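Local coordinates for protein beta-xylanase (Caldicellulosiruptor kristjanssonii, PDB 7NWN) that probably binds plant cell-wall polysaccharide through a calcium-containing family 9 carbohydrate-binding module that belongs to a multimodular xylanase-glucuronoyl esterase, at residues 30-40 against 136-147; 39-48 against 58-66. All blocks are in the same frame, centred on the assembly; numbering follows the deposited sequence.

Interaction 1. Residues 30-40 against 136-147. With CA (calcium ion), chain R.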
# COMPACT_ATOMS: atom_id res chain seq x y z
N PRO A 30 5.87 10.22 -7.92
CA PRO A 30 5.09 11.24 -7.21
C PRO A 30 5.82 11.89 -6.03
O PRO A 30 6.83 11.39 -5.49
CB PRO A 30 3.87 10.50 -6.68
CG PRO A 30 4.26 9.03 -6.68
CD PRO A 30 5.42 8.84 -7.64
N VAL A 31 5.25 13.03 -5.64
CA VAL A 31 5.73 13.79 -4.49
C VAL A 31 4.96 13.32 -3.25
O VAL A 31 3.73 13.31 -3.27
CB VAL A 31 5.53 15.29 -4.77
CG1 VAL A 31 5.82 16.17 -3.55
CG2 VAL A 31 6.40 15.70 -5.99
N ILE A 32 5.71 13.00 -2.18
CA ILE A 32 5.10 12.46 -0.96
C ILE A 32 4.66 13.64 -0.09
O ILE A 32 5.52 14.30 0.54
CB ILE A 32 6.07 11.50 -0.21
CG1 ILE A 32 6.58 10.35 -1.11
CG2 ILE A 32 5.40 10.94 1.06
CD1 ILE A 32 5.45 9.51 -1.68
N ASP A 33 3.34 13.90 -0.04
CA ASP A 33 2.85 15.07 0.70
C ASP A 33 1.39 14.92 1.10
O ASP A 33 0.86 15.86 1.70
CB ASP A 33 2.94 16.34 -0.18
CG ASP A 33 2.26 16.20 -1.55
OD1 ASP A 33 1.58 15.16 -1.83
OD2 ASP A 33 2.34 17.14 -2.29
N GLY A 34 0.74 13.78 0.77
CA GLY A 34 -0.66 13.60 1.10
C GLY A 34 -1.61 14.24 0.07
O GLY A 34 -2.83 14.18 0.24
N GLU A 35 -1.05 14.85 -0.98
CA GLU A 35 -1.86 15.50 -2.03
C GLU A 35 -1.77 14.64 -3.30
O GLU A 35 -0.75 13.96 -3.54
CB GLU A 35 -1.31 16.91 -2.33
CG GLU A 35 -1.31 17.86 -1.12
CD GLU A 35 -2.71 18.28 -0.62
OE1 GLU A 35 -3.68 18.26 -1.42
OE2 GLU A 35 -2.88 18.48 0.60
N VAL A 36 -2.81 14.70 -4.13
CA VAL A 36 -2.95 13.85 -5.30
C VAL A 36 -2.26 14.58 -6.44
O VAL A 36 -2.85 15.47 -7.05
CB VAL A 36 -4.43 13.60 -5.65
CG1 VAL A 36 -4.56 12.68 -6.88
CG2 VAL A 36 -5.21 13.05 -4.46
N ASP A 37 -1.03 14.16 -6.71
CA ASP A 37 -0.27 14.65 -7.87
C ASP A 37 -1.12 14.46 -9.13
O ASP A 37 -1.81 13.43 -9.26
CB ASP A 37 0.95 13.76 -8.16
CG ASP A 37 1.91 13.63 -6.97
OD1 ASP A 37 1.44 13.27 -5.89
OD2 ASP A 37 3.11 13.91 -7.15
N ASP A 38 -0.98 15.40 -10.07
CA ASP A 38 -1.54 15.30 -11.42
C ASP A 38 -1.27 13.90 -12.01
O ASP A 38 -2.17 13.23 -12.53
CB ASP A 38 -0.91 16.41 -12.29
CG ASP A 38 -1.08 16.18 -13.80
OD1 ASP A 38 -2.20 15.89 -14.20
OD2 ASP A 38 -0.06 16.27 -14.57
N ILE A 39 -0.04 13.39 -11.85
CA ILE A 39 0.30 12.11 -12.48
C ILE A 39 -0.49 10.92 -11.91
O ILE A 39 -0.61 9.91 -12.62
CB ILE A 39 1.79 11.82 -12.46
CG1 ILE A 39 2.37 11.66 -11.04
CG2 ILE A 39 2.57 12.83 -13.34
CD1 ILE A 39 3.84 11.18 -11.07
N TRP A 40 -0.98 11.01 -10.66
CA TRP A 40 -1.77 9.91 -10.13
C TRP A 40 -3.08 9.78 -10.91
O TRP A 40 -3.62 8.68 -10.98
CB TRP A 40 -2.14 10.08 -8.64
CG TRP A 40 -1.07 9.73 -7.65
CD1 TRP A 40 -0.49 10.61 -6.78
CD2 TRP A 40 -0.49 8.44 -7.37
NE1 TRP A 40 0.40 9.97 -5.97
CE2 TRP A 40 0.41 8.63 -6.30
CE3 TRP A 40 -0.71 7.14 -7.87
CZ2 TRP A 40 1.11 7.57 -5.72
CZ3 TRP A 40 0.02 6.09 -7.33
CH2 TRP A 40 0.92 6.32 -6.29
N LYS A 136 2.95 10.16 4.23
CA LYS A 136 2.19 11.32 4.67
C LYS A 136 0.72 10.93 4.65
O LYS A 136 0.32 10.07 3.84
CB LYS A 136 2.40 12.46 3.68
CG LYS A 136 3.82 13.00 3.69
CD LYS A 136 4.20 13.69 4.96
CE LYS A 136 5.61 14.23 4.83
NZ LYS A 136 6.16 14.58 6.18
N THR A 137 -0.09 11.57 5.51
CA THR A 137 -1.51 11.30 5.48
C THR A 137 -2.23 12.64 5.45
O THR A 137 -1.65 13.67 5.73
CB THR A 137 -2.01 10.49 6.70
OG1 THR A 137 -1.77 11.25 7.87
CG2 THR A 137 -1.33 9.14 6.81
N LYS A 138 -3.50 12.60 5.09
CA LYS A 138 -4.30 13.81 5.12
C LYS A 138 -5.69 13.39 5.59
O LYS A 138 -6.23 12.43 5.06
CB LYS A 138 -4.40 14.43 3.73
CG LYS A 138 -5.13 15.79 3.73
CD LYS A 138 -5.16 16.45 2.35
CE LYS A 138 -5.72 17.88 2.44
NZ LYS A 138 -5.86 18.39 1.07
N LEU A 139 -6.25 14.17 6.52
CA LEU A 139 -7.66 14.04 6.91
C LEU A 139 -8.56 14.63 5.83
O LEU A 139 -8.36 15.76 5.40
CB LEU A 139 -7.87 14.77 8.24
CG LEU A 139 -7.16 14.16 9.45
CD1 LEU A 139 -7.74 14.75 10.74
CD2 LEU A 139 -7.33 12.64 9.46
N LEU A 140 -9.55 13.84 5.40
CA LEU A 140 -10.53 14.27 4.42
C LEU A 140 -11.90 14.28 5.12
O LEU A 140 -12.10 13.58 6.10
CB LEU A 140 -10.57 13.29 3.23
CG LEU A 140 -9.24 13.06 2.49
CD1 LEU A 140 -9.48 12.11 1.30
CD2 LEU A 140 -8.72 14.40 1.94
N PRO A 141 -12.89 15.04 4.59
CA PRO A 141 -14.28 14.90 5.06
C PRO A 141 -14.64 13.41 4.90
O PRO A 141 -14.49 12.80 3.84
CB PRO A 141 -15.05 15.80 4.06
CG PRO A 141 -14.02 16.84 3.64
CD PRO A 141 -12.75 16.00 3.48
N ASP A 142 -15.09 12.76 5.97
CA ASP A 142 -15.43 11.33 5.85
C ASP A 142 -14.27 10.36 5.56
O ASP A 142 -14.52 9.25 5.12
CB ASP A 142 -16.55 11.11 4.83
CG ASP A 142 -17.77 11.96 5.16
OD1 ASP A 142 -18.24 11.96 6.35
OD2 ASP A 142 -18.22 12.67 4.24
N GLY A 143 -13.01 10.73 5.83
CA GLY A 143 -12.02 9.68 5.66
C GLY A 143 -10.60 10.22 5.75
O GLY A 143 -10.34 11.23 6.44
N TYR A 144 -9.70 9.56 5.01
CA TYR A 144 -8.31 9.98 5.10
C TYR A 144 -7.62 9.44 3.86
O TYR A 144 -8.18 8.58 3.18
CB TYR A 144 -7.64 9.50 6.41
CG TYR A 144 -7.55 8.00 6.62
CD1 TYR A 144 -8.61 7.27 7.19
CD2 TYR A 144 -6.37 7.29 6.33
CE1 TYR A 144 -8.54 5.90 7.43
CE2 TYR A 144 -6.28 5.92 6.60
CZ TYR A 144 -7.37 5.22 7.13
OH TYR A 144 -7.28 3.88 7.37
N ARG A 145 -6.42 9.98 3.60
CA ARG A 145 -5.63 9.54 2.48
C ARG A 145 -4.25 9.18 3.05
O ARG A 145 -3.80 9.86 3.98
CB ARG A 145 -5.48 10.73 1.52
CG ARG A 145 -4.59 10.43 0.32
CD ARG A 145 -4.49 11.62 -0.63
NE ARG A 145 -5.79 11.95 -1.21
CZ ARG A 145 -6.31 13.17 -1.21
NH1 ARG A 145 -5.61 14.18 -0.71
NH2 ARG A 145 -7.54 13.33 -1.72
N VAL A 146 -3.61 8.15 2.46
CA VAL A 146 -2.24 7.75 2.78
C VAL A 146 -1.49 7.84 1.47
O VAL A 146 -2.02 7.42 0.45
CB VAL A 146 -2.18 6.31 3.32
CG1 VAL A 146 -0.73 5.84 3.48
CG2 VAL A 146 -2.96 6.23 4.66
N GLU A 147 -0.32 8.49 1.50
CA GLU A 147 0.58 8.45 0.36
C GLU A 147 1.92 7.92 0.87
O GLU A 147 2.46 8.50 1.79
CB GLU A 147 0.73 9.86 -0.19
CG GLU A 147 1.42 9.87 -1.58
CD GLU A 147 1.33 11.23 -2.27
OE1 GLU A 147 1.27 12.26 -1.56
OE2 GLU A 147 1.26 11.25 -3.53
CA CA R . 1.51 13.67 -3.63
O HOH W 1 1.64 15.92 -4.59

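Interaction 2. Residues 39-48 against 58-66. With EDO (1,2-ethanediol), chain K.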
# COMPACT_ATOMS: atom_id res chain seq x y z
N ILE A 39 -0.04 13.39 -11.85
CA ILE A 39 0.30 12.11 -12.48
C ILE A 39 -0.49 10.92 -11.91
O ILE A 39 -0.61 9.91 -12.62
CB ILE A 39 1.79 11.82 -12.46
CG1 ILE A 39 2.37 11.66 -11.04
CG2 ILE A 39 2.57 12.83 -13.34
CD1 ILE A 39 3.84 11.18 -11.07
N TRP A 40 -0.98 11.01 -10.66
CA TRP A 40 -1.77 9.91 -10.13
C TRP A 40 -3.08 9.78 -10.91
O TRP A 40 -3.62 8.68 -10.98
CB TRP A 40 -2.14 10.08 -8.64
CG TRP A 40 -1.07 9.73 -7.65
CD1 TRP A 40 -0.49 10.61 -6.78
CD2 TRP A 40 -0.49 8.44 -7.37
NE1 TRP A 40 0.40 9.97 -5.97
CE2 TRP A 40 0.41 8.63 -6.30
CE3 TRP A 40 -0.71 7.14 -7.87
CZ2 TRP A 40 1.11 7.57 -5.72
CZ3 TRP A 40 0.02 6.09 -7.33
CH2 TRP A 40 0.92 6.32 -6.29
N ASN A 41 -3.60 10.89 -11.45
CA ASN A 41 -4.84 10.85 -12.23
C ASN A 41 -4.71 10.04 -13.52
O ASN A 41 -5.73 9.65 -14.09
CB ASN A 41 -5.46 12.25 -12.46
CG ASN A 41 -5.67 12.97 -11.14
OD1 ASN A 41 -6.12 12.38 -10.17
ND2 ASN A 41 -5.36 14.25 -11.07
N ASN A 42 -3.50 9.71 -13.96
CA ASN A 42 -3.27 8.93 -15.17
C ASN A 42 -3.25 7.41 -14.92
O ASN A 42 -3.00 6.66 -15.86
CB ASN A 42 -1.97 9.32 -15.90
CG ASN A 42 -2.28 9.57 -17.37
OD1 ASN A 42 -3.18 10.35 -17.65
ND2 ASN A 42 -1.64 8.87 -18.31
N VAL A 43 -3.42 6.96 -13.66
CA VAL A 43 -3.45 5.52 -13.37
C VAL A 43 -4.79 5.22 -12.68
O VAL A 43 -5.48 6.12 -12.19
CB VAL A 43 -2.25 5.04 -12.55
CG1 VAL A 43 -0.92 5.56 -13.09
CG2 VAL A 43 -2.38 5.42 -11.10
N GLU A 44 -5.12 3.94 -12.64
CA GLU A 44 -6.45 3.49 -12.24
C GLU A 44 -6.46 3.12 -10.75
O GLU A 44 -5.47 2.59 -10.21
CB GLU A 44 -6.81 2.34 -13.20
CG GLU A 44 -7.79 1.33 -12.65
CD GLU A 44 -7.78 -0.02 -13.36
OE1 GLU A 44 -7.36 -1.04 -12.72
OE2 GLU A 44 -8.18 -0.06 -14.56
N TRP A 45 -7.62 3.36 -10.13
CA TRP A 45 -7.92 2.88 -8.77
C TRP A 45 -8.04 1.35 -8.75
O TRP A 45 -8.60 0.74 -9.64
CB TRP A 45 -9.22 3.52 -8.26
CG TRP A 45 -9.17 4.98 -7.93
CD1 TRP A 45 -9.89 5.97 -8.54
CD2 TRP A 45 -8.47 5.61 -6.82
NE1 TRP A 45 -9.62 7.18 -7.94
CE2 TRP A 45 -8.76 6.99 -6.88
CE3 TRP A 45 -7.61 5.15 -5.81
CZ2 TRP A 45 -8.24 7.90 -5.96
CZ3 TRP A 45 -7.06 6.06 -4.92
CH2 TRP A 45 -7.39 7.41 -4.99
N ASN A 46 -7.48 0.72 -7.74
CA ASN A 46 -7.73 -0.68 -7.42
C ASN A 46 -8.67 -0.66 -6.23
O ASN A 46 -8.49 0.19 -5.36
CB ASN A 46 -6.43 -1.37 -7.04
CG ASN A 46 -5.40 -1.23 -8.16
OD1 ASN A 46 -5.54 -1.83 -9.22
ND2 ASN A 46 -4.40 -0.40 -7.94
N ILE A 47 -9.72 -1.49 -6.28
CA ILE A 47 -10.77 -1.49 -5.27
C ILE A 47 -10.67 -2.82 -4.52
O ILE A 47 -10.99 -3.88 -5.06
CB ILE A 47 -12.17 -1.39 -5.91
CG1 ILE A 47 -12.32 -0.28 -6.95
CG2 ILE A 47 -13.24 -1.38 -4.82
CD1 ILE A 47 -12.33 1.13 -6.41
N PRO A 48 -10.20 -2.83 -3.26
CA PRO A 48 -10.15 -4.09 -2.51
C PRO A 48 -11.60 -4.41 -2.13
O PRO A 48 -12.33 -3.54 -1.67
CB PRO A 48 -9.25 -3.72 -1.33
CG PRO A 48 -9.53 -2.25 -1.12
CD PRO A 48 -9.73 -1.66 -2.50
N ASN A 58 -14.97 1.89 3.14
CA ASN A 58 -14.48 1.34 1.89
C ASN A 58 -13.21 2.10 1.52
O ASN A 58 -12.89 3.08 2.19
CB ASN A 58 -15.51 1.29 0.76
CG ASN A 58 -16.05 2.67 0.46
OD1 ASN A 58 -15.46 3.41 -0.31
ND2 ASN A 58 -17.14 3.03 1.10
N ALA A 59 -12.48 1.59 0.52
CA ALA A 59 -11.17 2.12 0.23
C ALA A 59 -10.83 1.86 -1.23
O ALA A 59 -11.43 1.01 -1.87
CB ALA A 59 -10.13 1.48 1.12
N LYS A 60 -9.81 2.60 -1.70
CA LYS A 60 -9.23 2.38 -3.01
C LYS A 60 -7.75 2.72 -2.91
O LYS A 60 -7.32 3.38 -1.96
CB LYS A 60 -9.99 3.22 -4.04
CG LYS A 60 -10.27 4.66 -3.61
CD LYS A 60 -11.09 5.46 -4.63
CE LYS A 60 -11.59 6.84 -4.19
NZ LYS A 60 -12.42 7.47 -5.26
N PHE A 61 -6.98 2.25 -3.88
CA PHE A 61 -5.57 2.63 -3.88
C PHE A 61 -5.05 2.56 -5.30
O PHE A 61 -5.61 1.83 -6.13
CB PHE A 61 -4.77 1.75 -2.91
CG PHE A 61 -4.62 0.32 -3.38
CD1 PHE A 61 -5.59 -0.63 -3.08
CD2 PHE A 61 -3.52 -0.06 -4.13
CE1 PHE A 61 -5.46 -1.94 -3.54
CE2 PHE A 61 -3.37 -1.37 -4.59
CZ PHE A 61 -4.35 -2.31 -4.30
N LYS A 62 -3.97 3.33 -5.54
CA LYS A 62 -3.25 3.35 -6.80
C LYS A 62 -1.80 3.01 -6.50
O LYS A 62 -1.34 3.27 -5.38
CB LYS A 62 -3.34 4.75 -7.41
CG LYS A 62 -4.75 5.08 -7.91
CD LYS A 62 -4.87 6.47 -8.53
CE LYS A 62 -6.24 6.66 -9.19
NZ LYS A 62 -6.29 7.93 -9.91
N LEU A 63 -1.10 2.51 -7.52
CA LEU A 63 0.27 2.09 -7.38
C LEU A 63 1.05 2.76 -8.49
O LEU A 63 0.48 3.00 -9.56
CB LEU A 63 0.37 0.55 -7.56
CG LEU A 63 -0.21 -0.30 -6.42
CD1 LEU A 63 0.06 -1.81 -6.66
CD2 LEU A 63 0.35 0.13 -5.08
N MET A 64 2.34 2.99 -8.24
CA MET A 64 3.23 3.55 -9.25
C MET A 64 4.63 3.10 -8.86
O MET A 64 4.86 2.81 -7.69
CB MET A 64 3.11 5.09 -9.23
CG MET A 64 3.64 5.79 -10.48
SD MET A 64 3.14 7.54 -10.57
CE MET A 64 1.38 7.40 -10.72
N TRP A 65 5.55 2.98 -9.83
CA TRP A 65 6.92 2.63 -9.48
C TRP A 65 7.91 3.54 -10.21
O TRP A 65 7.63 4.02 -11.30
CB TRP A 65 7.23 1.18 -9.85
CG TRP A 65 7.32 0.91 -11.33
CD1 TRP A 65 6.28 0.78 -12.21
CD2 TRP A 65 8.52 0.70 -12.09
NE1 TRP A 65 6.74 0.49 -13.47
CE2 TRP A 65 8.12 0.41 -13.42
CE3 TRP A 65 9.89 0.71 -11.78
CZ2 TRP A 65 9.06 0.17 -14.44
CZ3 TRP A 65 10.81 0.41 -12.77
CH2 TRP A 65 10.39 0.20 -14.08
N ASP A 66 9.07 3.71 -9.59
CA ASP A 66 10.19 4.33 -10.28
C ASP A 66 11.43 3.47 -10.04
O ASP A 66 11.37 2.47 -9.34
CB ASP A 66 10.34 5.82 -9.94
CG ASP A 66 10.82 6.16 -8.54
OD1 ASP A 66 11.51 5.33 -7.91
OD2 ASP A 66 10.59 7.31 -8.13
C1 EDO K . -8.51 -3.56 -9.90
O1 EDO K . -7.21 -3.88 -9.50
C2 EDO K . -9.44 -3.65 -8.76
O2 EDO K . -10.27 -2.54 -8.79
O HOH W 2 -5.96 10.31 -8.62
O HOH W 3 -3.01 1.58 -9.77
O HOH W 4 -13.38 -1.18 -0.24

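Interaction 1. Residues 30-40 against 136-147
Glu-147 reaches into the loop 30-40 and holds the calcium ion with both carboxylate oxygens, OE1 at 2.5 Å. With CG anti to the backbone N (chi1 -168°), its extended chain carries the carboxylate up to the ion. Val-31 O, Asp-33 OD1, Glu-35 O, Asp-37 OD1 and a water complete the shell. Glu-147 OE1 also accepts two backbone bonds, from Asp-33 N above the carboxylate plane and from Gly-34 N, 2.8 Å away, nearly along the C-O axis. Glu-147 OE2 is met on its anti side by Trp-40 NE1 at 2.9 Å, so the indole edge steadies the carboxylate. At phi 84° a CB on Gly-34 would press on Asp-33 O, hence the glycine. Arg-145 NH1 meets Gly-34 O at 2.9 Å in the guanidinium plane, while Val-36 CG2 sits over one face. A leucine in its place would probably leave Gly-34 O without this donor and Glu-75, which pairs with NE, without its mate. Lys-138 NZ pairs with the syn lone pair of Glu-35 OE2. Calcium probably offsets the repulsion among three converging carboxylates and helps pin the loop to the hairpin 133-140/143-151 at one border of this CBM9 module's four-stranded sheet.

Interaction 2. Residues 39-48 against 58-66
Trp-40 O is gripped by two donors from opposite faces of its carbonyl plane: Lys-62 NZ at 3.0 Å, and Val-43 N from the same turn. The ammonium also makes a weak bond to Val-43 O and donates to a water held by Asn-41 OD1, so Lys-62 ties the carbonyls of Trp-40 and, more weakly, Val-43 to the strand. Its extended chain passes Trp-45 on the way, laying CE over the indole, 3.4 Å from the centroid of the five-membered ring, with NZ adding a cation-pi contact. In one of its two modelled conformers Lys-60 lays CD over the opposite face, 3.6 Å from the centroid of the six-membered ring, and its NZ too makes a cation-pi contact. Trp-45 then lies between two aliphatic chains, a place that suits long, flexible lysines.

Beyond it, Asn-46 and Phe-61 form a single antiparallel hydrogen-bonded pair: Asn-46 N to Phe-61 O is 2.7 Å and Phe-61 N to Asn-46 O 3.0 Å. Asn-46 CB rests over the Phe-61 ring, and chi1 of -56° turns the amide so that ND2 can add a weak bond to Phe-61 O. At the other end Met-64 SD meets Ile-39 CD1 and lies at a distance over the Trp-40 six-membered ring, a Met-aromatic contact; CE packs on Trp-40 CE3 and Val-43 CG1. Because carbonyls, water and an indole face share the charge of Lys-62, its burial is probably well compensated, and the irregular loop is held by one bridge plus side chains, chiefly Lys-62.

From the N terminus, the chain leaves strand 22-25 and enters the loop holding residues 30-40, which meets strands 133-140 and 143-151 in interaction 1, closing a loop of 95 intervening residues. The chain continues directly through Ile-39 and Trp-40 into interaction 2, which closes after only ten residues on strand 58-66. Interaction 2 is therefore nested inside interaction 1. Both reach the same four-stranded antiparallel sheet, in which 58-66 and 133-140 are the outermost strands, so one loop spans from one border toward the other. Pro-30 CD against Met-64 SD and Val-36 CG1 against Asn-41 OD1 join the two contacts directly, as does the shared indole.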